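Local structure of steroid delta-isomerase (Pseudomonas aeruginosa, 3MSO) at the interface of chains A and B. The protein catalyses the isomerisation of the steroid double bond, as a steroid delta-isomerase of the SnoaL-like family. Sequence-based numbering; all coordinates share one arbitrary frame. Chains: chain A/B, Steroid delta-isomerase.

Contacts 1 and 2 lie about 17 Å apart, measured between the centres of their C-alpha atoms, along one two-fold symmetric interface between the sheets of chains A and B. Both draw on strands 82-91, 94-104 and 110-118; contact 1 adds strand 69-77 of chain A, and contact 2 strand 38-41 of chain A with the loop that follows it. B:Met101 and B:Glu114 serve in contact 1, A:Met101 and A:Glu114 in contact 2. By symmetry A:Glu114 faces B:Arg73 as well as B:Lys97 and B:Arg118, which links contact 2 to the twin of contact 1 through a long salt bridge and suggests a dimer; the deposited assembly holds four copies.

Contact 1: the interface of chains A and B. Residues chain A 73, 75; chain B 82-83, 101, 103, 114.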
loop_
_atom_site.group_PDB
_atom_site.type_symbol
_atom_site.label_atom_id
_atom_site.label_comp_id
_atom_site.label_asym_id
_atom_site.label_seq_id
_atom_site.Cartn_x
_atom_site.Cartn_y
_atom_site.Cartn_z
ATOM N N ARG A 73 -23.391 9.504 6.279
ATOM C CA ARG A 73 -23.812 10.776 5.693
ATOM C C ARG A 73 -24.265 10.602 4.262
ATOM O O ARG A 73 -23.730 9.780 3.530
ATOM C CB ARG A 73 -22.698 11.832 5.752
ATOM C CG ARG A 73 -22.462 12.454 7.121
ATOM C CD ARG A 73 -21.231 13.333 7.114
ATOM N NE ARG A 73 -19.987 12.556 6.993
ATOM C CZ ARG A 73 -18.766 13.076 7.081
ATOM N NH1 ARG A 73 -18.603 14.378 7.273
ATOM N NH2 ARG A 73 -17.699 12.298 6.976
ATOM N N LEU A 75 -25.077 13.172 1.022
ATOM C CA LEU A 75 -24.867 14.518 0.512
ATOM C C LEU A 75 -25.366 14.634 -0.917
ATOM O O LEU A 75 -25.166 13.718 -1.714
ATOM C CB LEU A 75 -23.369 14.878 0.597
ATOM C CG LEU A 75 -22.658 14.601 1.937
ATOM C CD1 LEU A 75 -21.905 13.283 1.903
ATOM C CD2 LEU A 75 -21.743 15.741 2.325
ATOM N N SER B 82 -21.808 19.262 6.495
ATOM C CA SER B 82 -20.851 18.433 5.779
ATOM C C SER B 82 -20.914 18.676 4.283
ATOM O O SER B 82 -21.990 18.869 3.702
ATOM C CB SER B 82 -21.016 16.957 6.112
ATOM O OG SER B 82 -20.346 16.648 7.322
ATOM N N VAL B 83 -19.732 18.665 3.667
ATOM C CA VAL B 83 -19.528 18.879 2.249
ATOM C C VAL B 83 -18.607 17.806 1.673
ATOM O O VAL B 83 -17.716 17.306 2.370
ATOM C CB VAL B 83 -19.000 20.326 2.014
ATOM C CG1 VAL B 83 -17.500 20.467 2.282
ATOM C CG2 VAL B 83 -19.358 20.839 0.626
HETATM N N MSE B 101 -13.894 15.212 2.062
HETATM C CA MSE B 101 -15.154 15.139 2.805
HETATM C C MSE B 101 -14.954 15.893 4.117
HETATM O O MSE B 101 -14.349 15.374 5.052
HETATM C CB MSE B 101 -15.644 13.699 3.008
HETATM C CG MSE B 101 -16.984 13.611 3.774
HETATM SE SE MSE B 101 -18.028 12.031 3.285
HETATM C CE MSE B 101 -16.761 10.660 3.664
ATOM N N ARG B 103 -16.356 18.053 7.445
ATOM C CA ARG B 103 -17.378 18.289 8.466
ATOM C C ARG B 103 -16.963 19.553 9.275
ATOM O O ARG B 103 -15.809 19.671 9.709
ATOM C CB ARG B 103 -17.552 17.090 9.404
ATOM C CG ARG B 103 -18.654 17.308 10.448
ATOM C CD ARG B 103 -18.649 16.262 11.534
ATOM N NE ARG B 103 -19.347 15.053 11.101
ATOM C CZ ARG B 103 -18.760 13.884 10.865
ATOM N NH1 ARG B 103 -17.447 13.738 11.042
ATOM N NH2 ARG B 103 -19.483 12.843 10.473
ATOM N N GLU B 114 -11.655 14.222 5.782
ATOM C CA GLU B 114 -11.448 12.870 5.284
ATOM C C GLU B 114 -11.232 12.871 3.781
ATOM O O GLU B 114 -12.049 13.406 3.032
ATOM C CB GLU B 114 -12.648 12.029 5.683
ATOM C CG GLU B 114 -12.530 10.552 5.404
ATOM C CD GLU B 114 -13.679 9.737 5.965
ATOM O OE1 GLU B 114 -14.599 10.326 6.576
ATOM O OE2 GLU B 114 -13.663 8.502 5.774
HETATM O O HOH W 1 -15.679 14.347 7.361
#
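A:Arg73 reaches from strand 69-77 across onto the sheet of chain B, where its guanidinium is sandwiched between B:Arg103 and B:Met101. The B:Arg103 guanidinium stacks over one face, with the two planes only 11° apart and its NH2 lying 3.5 Å from CZ of A:Arg73. This pairing of like groups would probably be eased by the carboxylate and the dipoles around the rim. On the opposite face, toward the rim, sits the methylene CG of the selenomethionine B:Met101, 3.5 Å from A:Arg73 NH2. A bend at chi3 (-70°) turns the end of the A:Arg73 chain into this slot. At the edge, NH1 donates almost within the guanidinium plane to the hydroxyl OG of B:Ser82, at 2.9 Å and 156° at hydrogen. In contrast to the tight stack, the wetter side of the same edge is filled by water 1, which bridges NH1 and NH2 to the backbone O of B:Met101, 2.9 Å from the water. The carboxylate of B:Glu114 also lies in the plane but stands farther off, its OE1 3.7 Å from NH2 in a long salt bridge. A small flank is added where the methyl CD2 of A:Leu75 lies against the backbone of B:Ser82 and makes an apolar contact with CA of B:Val83 at 3.8 Å. The site docks a charged side chain of one subunit on the sheet of the other and thereby helps hold the probable dimer together.

Contact 2: the interface of chains A and B. Residues chain A 41-42, 45-46, 101, 114-116; chain B 86, 97, 118.
The guanidinium of B:Arg118 lies against A:Arg41, whose CB lies over one face, toward its rim, 3.7 Å from CZ, while the backbone carbonyl oxygens of A:Ser42 and A:His46 lie in plane at its edge. This is a sheet-to-sheet interface of the SnoaL-like fold, where strand 110-118 of one subunit meets its counterpart and the loop after strand 38-41. B:Arg118 NE donates to A:Ser42 O at 2.7 Å and 158° at hydrogen, approaching from above the carbonyl plane. NH2 turns to the next stretch of the loop and bonds A:Ala45 O at 2.8 Å; its second contact, to A:Ser42 O, is weak. CG of B:Arg118 stands between the backbone N and the carbonyl carbon (chi1 65°), and a bend at chi3 then swings the guanidinium onto the loop. On the way the methylene CG of B:Arg118 rests on CG of A:Met116, the two side chains crossing at about a right angle.

NH1 points the other way, to the carboxylate of A:Glu114. It meets OE2 from above the carboxylate plane at 3.2 Å, the two flat groups standing nearly perpendicular. The same OE2 takes a second charged bond, through its syn lone pair, from B:Lys97 NZ at 3.0 Å. NZ also lies 3.1 Å from OE1, close enough for a hydrogen bond, so that the ammonium straddles both oxygens. The bends of the B:Lys97 chain at chi2 and chi4 carry its tip across A:Glu114 and on to B:Glu86, whose OE2 accepts from NZ at 2.7 Å, met from above its carboxylate plane. The two carboxylates share the lysine between them, and the positive groups would probably favour their ionised forms. At this end the selenomethionine methyl CE of A:Met101 packs against CG and OE2 of B:Glu86, giving the charged cluster an apolar border.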
loop_
_atom_site.group_PDB
_atom_site.type_symbol
_atom_site.label_atom_id
_atom_site.label_comp_id
_atom_site.label_asym_id
_atom_site.label_seq_id
_atom_site.Cartn_x
_atom_site.Cartn_y
_atom_site.Cartn_z
ATOM N N ARG A 41 -17.365 3.187 -12.101
ATOM C CA ARG A 41 -15.970 3.580 -11.855
ATOM C C ARG A 41 -15.493 2.935 -10.579
ATOM O O ARG A 41 -15.879 3.324 -9.473
ATOM C CB ARG A 41 -15.793 5.102 -11.858
ATOM C CG ARG A 41 -16.280 5.697 -13.179
ATOM C CD ARG A 41 -16.091 7.190 -13.289
ATOM N NE ARG A 41 -16.780 7.686 -14.474
ATOM C CZ ARG A 41 -16.305 7.608 -15.716
ATOM N NH1 ARG A 41 -15.102 7.086 -15.945
ATOM N NH2 ARG A 41 -17.032 8.040 -16.740
ATOM N N SER A 42 -14.719 1.866 -10.762
ATOM C CA SER A 42 -14.168 1.029 -9.693
ATOM C C SER A 42 -13.181 1.753 -8.787
ATOM O O SER A 42 -12.355 2.522 -9.273
ATOM C CB SER A 42 -13.497 -0.198 -10.300
ATOM O OG SER A 42 -13.125 -1.136 -9.308
ATOM N N ALA A 45 -9.747 0.262 -10.395
ATOM C CA ALA A 45 -9.342 0.551 -11.774
ATOM C C ALA A 45 -9.763 1.918 -12.345
ATOM O O ALA A 45 -10.810 2.460 -11.990
ATOM C CB ALA A 45 -9.874 -0.551 -12.679
ATOM N N HIS A 46 -8.957 2.426 -13.296
ATOM C CA HIS A 46 -9.192 3.650 -14.066
ATOM C C HIS A 46 -10.270 3.370 -15.078
ATOM O O HIS A 46 -11.261 4.113 -15.126
ATOM C CB HIS A 46 -7.953 4.026 -14.884
ATOM C CG HIS A 46 -7.013 4.955 -14.202
ATOM N ND1 HIS A 46 -7.410 6.227 -13.818
ATOM C CD2 HIS A 46 -5.697 4.787 -13.907
ATOM C CE1 HIS A 46 -6.335 6.780 -13.282
ATOM N NE2 HIS A 46 -5.279 5.951 -13.306
HETATM N N MSE A 101 -20.790 7.392 -5.128
HETATM C CA MSE A 101 -21.052 8.686 -5.742
HETATM C C MSE A 101 -21.845 8.427 -7.009
HETATM O O MSE A 101 -21.274 8.033 -8.029
HETATM C CB MSE A 101 -19.760 9.502 -5.992
HETATM C CG MSE A 101 -20.032 10.895 -6.623
HETATM SE SE MSE A 101 -18.715 12.219 -6.128
HETATM C CE MSE A 101 -17.112 11.328 -6.765
ATOM N N GLU A 114 -19.685 5.773 -9.131
ATOM C CA GLU A 114 -18.279 5.818 -8.764
ATOM C C GLU A 114 -18.086 5.477 -7.278
ATOM O O GLU A 114 -18.710 6.078 -6.400
ATOM C CB GLU A 114 -17.750 7.211 -9.102
ATOM C CG GLU A 114 -16.263 7.402 -8.948
ATOM C CD GLU A 114 -15.801 8.763 -9.425
ATOM O OE1 GLU A 114 -16.641 9.572 -9.887
ATOM O OE2 GLU A 114 -14.579 9.011 -9.361
ATOM N N VAL A 115 -17.236 4.496 -7.008
ATOM C CA VAL A 115 -16.949 4.054 -5.648
ATOM C C VAL A 115 -15.488 4.384 -5.292
ATOM O O VAL A 115 -14.600 4.268 -6.142
ATOM C CB VAL A 115 -17.254 2.535 -5.466
ATOM C CG1 VAL A 115 -16.914 2.046 -4.048
ATOM C CG2 VAL A 115 -18.712 2.216 -5.828
HETATM N N MSE A 116 -15.263 4.834 -4.035
HETATM C CA MSE A 116 -13.934 5.092 -3.455
HETATM C C MSE A 116 -13.923 4.458 -2.090
HETATM O O MSE A 116 -14.934 4.463 -1.389
HETATM C CB MSE A 116 -13.596 6.594 -3.337
HETATM C CG MSE A 116 -13.700 7.343 -4.649
HETATM SE SE MSE A 116 -12.959 9.077 -4.514
HETATM C CE MSE A 116 -13.664 9.837 -6.082
ATOM N N GLU B 86 -15.515 16.882 -4.833
ATOM C CA GLU B 86 -14.977 15.918 -5.798
ATOM C C GLU B 86 -13.850 16.600 -6.565
ATOM O O GLU B 86 -14.018 17.750 -7.001
ATOM C CB GLU B 86 -16.085 15.468 -6.776
ATOM C CG GLU B 86 -15.583 14.629 -7.937
ATOM C CD GLU B 86 -16.563 14.408 -9.063
ATOM O OE1 GLU B 86 -17.241 15.371 -9.481
ATOM O OE2 GLU B 86 -16.612 13.267 -9.564
ATOM N N LYS B 97 -8.537 10.424 -9.096
ATOM C CA LYS B 97 -9.846 10.945 -8.763
ATOM C C LYS B 97 -9.979 10.882 -7.250
ATOM O O LYS B 97 -9.468 9.931 -6.628
ATOM C CB LYS B 97 -10.860 10.014 -9.421
ATOM C CG LYS B 97 -12.139 10.651 -9.782
ATOM C CD LYS B 97 -12.066 11.724 -10.844
ATOM C CE LYS B 97 -13.258 12.602 -10.544
ATOM N NZ LYS B 97 -14.513 11.789 -10.390
ATOM N N ARG B 118 -8.974 7.314 -5.774
ATOM C CA ARG B 118 -9.120 6.152 -6.660
ATOM C C ARG B 118 -8.417 6.466 -8.010
ATOM O O ARG B 118 -8.355 7.648 -8.380
ATOM C CB ARG B 118 -10.591 5.746 -6.842
ATOM C CG ARG B 118 -11.460 6.779 -7.555
ATOM C CD ARG B 118 -12.742 6.141 -8.061
ATOM N NE ARG B 118 -12.488 5.251 -9.196
ATOM C CZ ARG B 118 -12.445 5.655 -10.458
ATOM N NH1 ARG B 118 -12.657 6.929 -10.761
ATOM N NH2 ARG B 118 -12.202 4.788 -11.430
#